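Local coordinates for protein cellobiose 2-epimerase (Spirochaeta thermophila DSM 6192, PDB 5ZIG) that probably interconverts cellobiose and beta-D-glucosyl-(1->4)-D-mannose by reversible epimerization, as a member of the N-acylglucosamine 2-epimerase family, at residues A[213-216]-A[217-220]; A[281-284]-A[285-288]. All coordinates share one frame; numbering follows the deposited sequence.

Contact 1 of 2, residues A[213-216]-A[217-220]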
loop_
_atom_site.group_PDB
_atom_site.type_symbol
_atom_site.label_atom_id
_atom_site.label_comp_id
_atom_site.label_asym_id
_atom_site.label_seq_id
_atom_site.Cartn_x
_atom_site.Cartn_y
_atom_site.Cartn_z
ATOM N N VAL A 213 -4.435 13.399 -14.630
ATOM C CA VAL A 213 -4.433 12.322 -13.649
ATOM C C VAL A 213 -5.793 11.638 -13.607
ATOM O O VAL A 213 -5.878 10.402 -13.601
ATOM C CB VAL A 213 -4.022 12.848 -12.267
ATOM C CG1 VAL A 213 -3.511 11.670 -11.382
ATOM C CG2 VAL A 213 -2.965 13.886 -12.438
ATOM N N ARG A 214 -6.877 12.427 -13.586
ATOM C CA ARG A 214 -8.205 11.824 -13.453
ATOM C C ARG A 214 -8.498 10.921 -14.636
ATOM O O ARG A 214 -9.133 9.865 -14.489
ATOM C CB ARG A 214 -9.301 12.891 -13.332
ATOM C CG ARG A 214 -10.690 12.369 -13.767
ATOM C CD ARG A 214 -11.685 13.462 -14.146
ATOM N NE ARG A 214 -12.582 13.764 -13.038
ATOM C CZ ARG A 214 -12.613 14.929 -12.398
ATOM N NH1 ARG A 214 -11.805 15.913 -12.771
ATOM N NH2 ARG A 214 -13.458 15.114 -11.391
ATOM N N GLU A 215 -8.033 11.323 -15.822
ATOM C CA GLU A 215 -8.233 10.510 -17.011
ATOM C C GLU A 215 -7.445 9.204 -16.930
ATOM O O GLU A 215 -7.963 8.143 -17.292
ATOM C CB GLU A 215 -7.865 11.334 -18.252
ATOM C CG GLU A 215 -8.900 12.451 -18.491
ATOM C CD GLU A 215 -8.505 13.472 -19.552
ATOM O OE1 GLU A 215 -7.360 13.431 -20.055
ATOM O OE2 GLU A 215 -9.357 14.332 -19.871
ATOM N N ALA A 216 -6.195 9.259 -16.461
ATOM C CA ALA A 216 -5.450 8.017 -16.238
ATOM C C ALA A 216 -6.151 7.137 -15.205
ATOM O O ALA A 216 -6.185 5.907 -15.349
ATOM C CB ALA A 216 -4.017 8.327 -15.810
ATOM N N MET A 217 -6.745 7.757 -14.175
ATOM C CA MET A 217 -7.537 7.019 -13.184
ATOM C C MET A 217 -8.715 6.294 -13.831
ATOM O O MET A 217 -8.938 5.106 -13.580
ATOM C CB MET A 217 -8.026 7.970 -12.088
ATOM C CG MET A 217 -6.916 8.425 -11.148
ATOM S SD MET A 217 -7.387 9.841 -10.134
ATOM C CE MET A 217 -8.535 9.111 -8.935
ATOM N N GLU A 218 -9.474 6.992 -14.679
ATOM C CA GLU A 218 -10.538 6.349 -15.444
ATOM C C GLU A 218 -10.021 5.123 -16.183
ATOM O O GLU A 218 -10.571 4.027 -16.046
ATOM C CB GLU A 218 -11.135 7.345 -16.440
ATOM C CG GLU A 218 -11.723 8.624 -15.818
ATOM C CD GLU A 218 -12.502 9.467 -16.837
ATOM O OE1 GLU A 218 -11.904 9.825 -17.873
ATOM O OE2 GLU A 218 -13.676 9.813 -16.595
ATOM N N HIS A 219 -8.954 5.305 -16.976
ATOM C CA HIS A 219 -8.350 4.178 -17.676
ATOM C C HIS A 219 -8.097 3.012 -16.721
ATOM O O HIS A 219 -8.457 1.865 -17.007
ATOM C CB HIS A 219 -7.033 4.606 -18.323
ATOM C CG HIS A 219 -6.330 3.492 -19.026
ATOM N ND1 HIS A 219 -6.918 2.763 -20.039
ATOM C CD2 HIS A 219 -5.086 2.986 -18.873
ATOM C CE1 HIS A 219 -6.061 1.858 -20.482
ATOM N NE2 HIS A 219 -4.942 1.972 -19.792
ATOM N N LEU A 220 -7.478 3.301 -15.571
ATOM C CA LEU A 220 -7.138 2.246 -14.611
ATOM C C LEU A 220 -8.387 1.538 -14.098
ATOM O O LEU A 220 -8.391 0.312 -13.929
ATOM C CB LEU A 220 -6.321 2.837 -13.456
ATOM C CG LEU A 220 -4.833 2.999 -13.798
ATOM C CD1 LEU A 220 -4.107 3.957 -12.880
ATOM C CD2 LEU A 220 -4.141 1.637 -13.826
HETATM O O HOH W 1 -10.128 8.690 -19.848
#

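Contact 2 of 2, residues A[281-284]-A[285-288]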
loop_
_atom_site.group_PDB
_atom_site.type_symbol
_atom_site.label_atom_id
_atom_site.label_comp_id
_atom_site.label_asym_id
_atom_site.label_seq_id
_atom_site.Cartn_x
_atom_site.Cartn_y
_atom_site.Cartn_z
ATOM N N ILE A 281 -18.230 -4.145 -6.503
ATOM C CA ILE A 281 -17.282 -4.361 -5.420
ATOM C C ILE A 281 -17.880 -5.231 -4.316
ATOM O O ILE A 281 -17.149 -5.943 -3.620
ATOM C CB ILE A 281 -16.812 -2.981 -4.914
ATOM C CG1 ILE A 281 -15.640 -2.497 -5.763
ATOM C CG2 ILE A 281 -16.437 -2.995 -3.437
ATOM C CD1 ILE A 281 -14.411 -3.372 -5.656
ATOM N N ARG A 282 -19.208 -5.217 -4.158
ATOM C CA ARG A 282 -19.838 -5.920 -3.038
ATOM C C ARG A 282 -19.472 -7.400 -2.981
ATOM O O ARG A 282 -19.080 -7.874 -1.900
ATOM C CB ARG A 282 -21.359 -5.724 -3.100
ATOM C CG ARG A 282 -22.049 -5.808 -1.727
ATOM C CD ARG A 282 -23.529 -6.131 -1.846
ATOM N NE ARG A 282 -24.369 -4.988 -1.491
ATOM C CZ ARG A 282 -24.942 -4.813 -0.301
ATOM N NH1 ARG A 282 -24.778 -5.713 0.664
ATOM N NH2 ARG A 282 -25.687 -3.735 -0.077
ATOM N N PRO A 283 -19.561 -8.178 -4.063
ATOM C CA PRO A 283 -19.206 -9.599 -3.948
ATOM C C PRO A 283 -17.743 -9.842 -3.620
ATOM O O PRO A 283 -17.435 -10.866 -3.009
ATOM C CB PRO A 283 -19.584 -10.164 -5.322
ATOM C CG PRO A 283 -19.553 -9.010 -6.213
ATOM C CD PRO A 283 -20.052 -7.866 -5.416
ATOM N N VAL A 284 -16.833 -8.946 -4.015
ATOM C CA VAL A 284 -15.442 -9.066 -3.582
ATOM C C VAL A 284 -15.363 -8.929 -2.067
ATOM O O VAL A 284 -14.668 -9.694 -1.389
ATOM C CB VAL A 284 -14.569 -8.021 -4.306
ATOM C CG1 VAL A 284 -13.121 -8.037 -3.798
ATOM C CG2 VAL A 284 -14.586 -8.264 -5.801
ATOM N N MET A 285 -16.104 -7.972 -1.514
ATOM C CA MET A 285 -16.137 -7.768 -0.070
ATOM C C MET A 285 -16.786 -8.943 0.652
ATOM O O MET A 285 -16.289 -9.383 1.698
ATOM C CB MET A 285 -16.891 -6.479 0.254
ATOM C CG MET A 285 -16.036 -5.240 0.305
ATOM S SD MET A 285 -14.615 -5.446 1.393
ATOM C CE MET A 285 -15.347 -6.162 2.865
ATOM N N GLU A 286 -17.902 -9.452 0.112
ATOM C CA GLU A 286 -18.571 -10.610 0.700
ATOM C C GLU A 286 -17.675 -11.845 0.687
ATOM O O GLU A 286 -17.658 -12.615 1.655
ATOM C CB GLU A 286 -19.885 -10.887 -0.033
ATOM C CG GLU A 286 -21.015 -10.014 0.443
ATOM C CD GLU A 286 -22.062 -9.714 -0.636
ATOM O OE1 GLU A 286 -21.781 -9.896 -1.852
ATOM O OE2 GLU A 286 -23.166 -9.268 -0.248
ATOM N N GLU A 287 -16.926 -12.050 -0.403
ATOM C CA GLU A 287 -15.938 -13.128 -0.449
ATOM C C GLU A 287 -14.909 -13.002 0.672
ATOM O O GLU A 287 -14.454 -14.009 1.225
ATOM C CB GLU A 287 -15.222 -13.119 -1.799
ATOM C CG GLU A 287 -16.065 -13.547 -2.971
ATOM C CD GLU A 287 -15.849 -14.993 -3.317
ATOM O OE1 GLU A 287 -15.578 -15.784 -2.385
ATOM O OE2 GLU A 287 -15.937 -15.331 -4.519
ATOM N N THR A 288 -14.501 -11.771 0.989
ATOM C CA THR A 288 -13.470 -11.545 1.997
ATOM C C THR A 288 -14.006 -11.781 3.406
ATOM O O THR A 288 -13.301 -12.334 4.259
ATOM C CB THR A 288 -12.924 -10.120 1.868
ATOM O OG1 THR A 288 -12.287 -9.966 0.596
ATOM C CG2 THR A 288 -11.928 -9.796 2.993
HETATM O O HOH W 2 -22.422 -6.982 1.591
#

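Contact 1 of 2, residues A[213-216]-A[217-220]
With CG beside its backbone N (chi1 -59°) and the chain running on extended, Glu218 lays its methylene CG 3.2 Å from Arg214 O and turns OE1 back toward Glu215, whose CG it approaches to 4.0 Å. The side chains of Glu215 and Glu218 thus run side by side in the same direction, their carboxylate planes 20° apart, yet the carboxylates stay apart, Glu215 OE2 and Glu218 OE1 being 5.5 Å from each other. A water donates to Glu218 OE1 at 2.9 Å and, weakly, to Glu215 O. Two successive turns of helix 211-228 carry these groups, held by four i to i+4 bonds: Met217 N to Val213 O, Glu218 N to Arg214 O, His219 N to Glu215 O and Leu220 N to Ala216 O. The helix is one of those packed into the all-helical barrel, the (alpha/alpha)6 type of fold known for this epimerase family. On its buried side, Met217 SD lies 4.5 Å from Val213 CG1 in a loose apolar contact, and the same methionine rests on Phe205 of helix 191-208 and Leu268 of helix 251-269. His219, its CG anti to the backbone N, swings its ring away from the preceding turn, and NE2 is hydrogen-bonded to Gly163 N; its CB stays 3.4 Å from Ala216 O.

Contact 2 of 2, residues A[281-284]-A[285-288]
Arg282 and Glu286, one helical turn apart, meet through water and through methylene contact rather than by a direct salt bridge. Glu286 OE2 stands at the edge of the guanidinium, near its plane, but 4.0 Å from Arg282 NH1; the two planar groups are turned 44° against each other. A water donates to Glu286 OE2 at 3.0 Å and accepts a weak bond from Arg282 NH1, which also forms a weak, long ion pair with Glu334. Nearer to OE2 than NH1 is the aliphatic part of the arginine: Arg282 CD lies 3.5 Å from Glu286 OE2. The other carboxylate oxygen, Glu286 OE1, sits 3.3 Å from Pro283 CA. With an alanine at Glu286, the water is likely to lose this acceptor and Arg282 one of its two nearby negative charges, leaving the guanidinium freer to turn.

The backbone bonds are those of an alpha-helix: Met285 N to Ile281 O, Glu286 N to Arg282 O and Glu287 N to Pro283 O, followed by a more bent one, Thr288 N to Val284 O, with an angle of 141° at the hydrogen. Pro283 has no N-H for the turn before it, and helix 275-294 is kinked there. This helix belongs to the alpha/alpha barrel of the epimerase family and packs against helices 251-269 and 315-332.

Among the apolar contacts, Ile281 CG2 lies 4.4 Å from Met285 CG. Met285, bent at both chi2 and chi3, continues onto Ile255, Phe325 and Tyr337, while Val284 touches Thr258. Glu287 has CG 3.0 Å from Pro283 O; its chain then bends at chi2 (-97°), and OE2 is hydrogen-bonded to Ser232 OG.

In the fold
Contact 1 (213-216 with 217-220) precedes contact 2 (281-284 with 285-288) along the chain, each confined to a single helix, 211-228 and 275-294. Their centres are 24 Å apart and their nearest atoms about 11 Å, so they do not touch. Helix 251-269 joins them indirectly: contact 1 packs on its Ser264 and Leu268, contact 2 on its Ile255, Thr258 and Leu261. Each centre lies about 19 Å from the centre of the chain. Both belong to the N-acylglucosamine 2-epimerase domain, where they pack helices of the same alpha/alpha barrel together, each with a buried side and a more open, charged side.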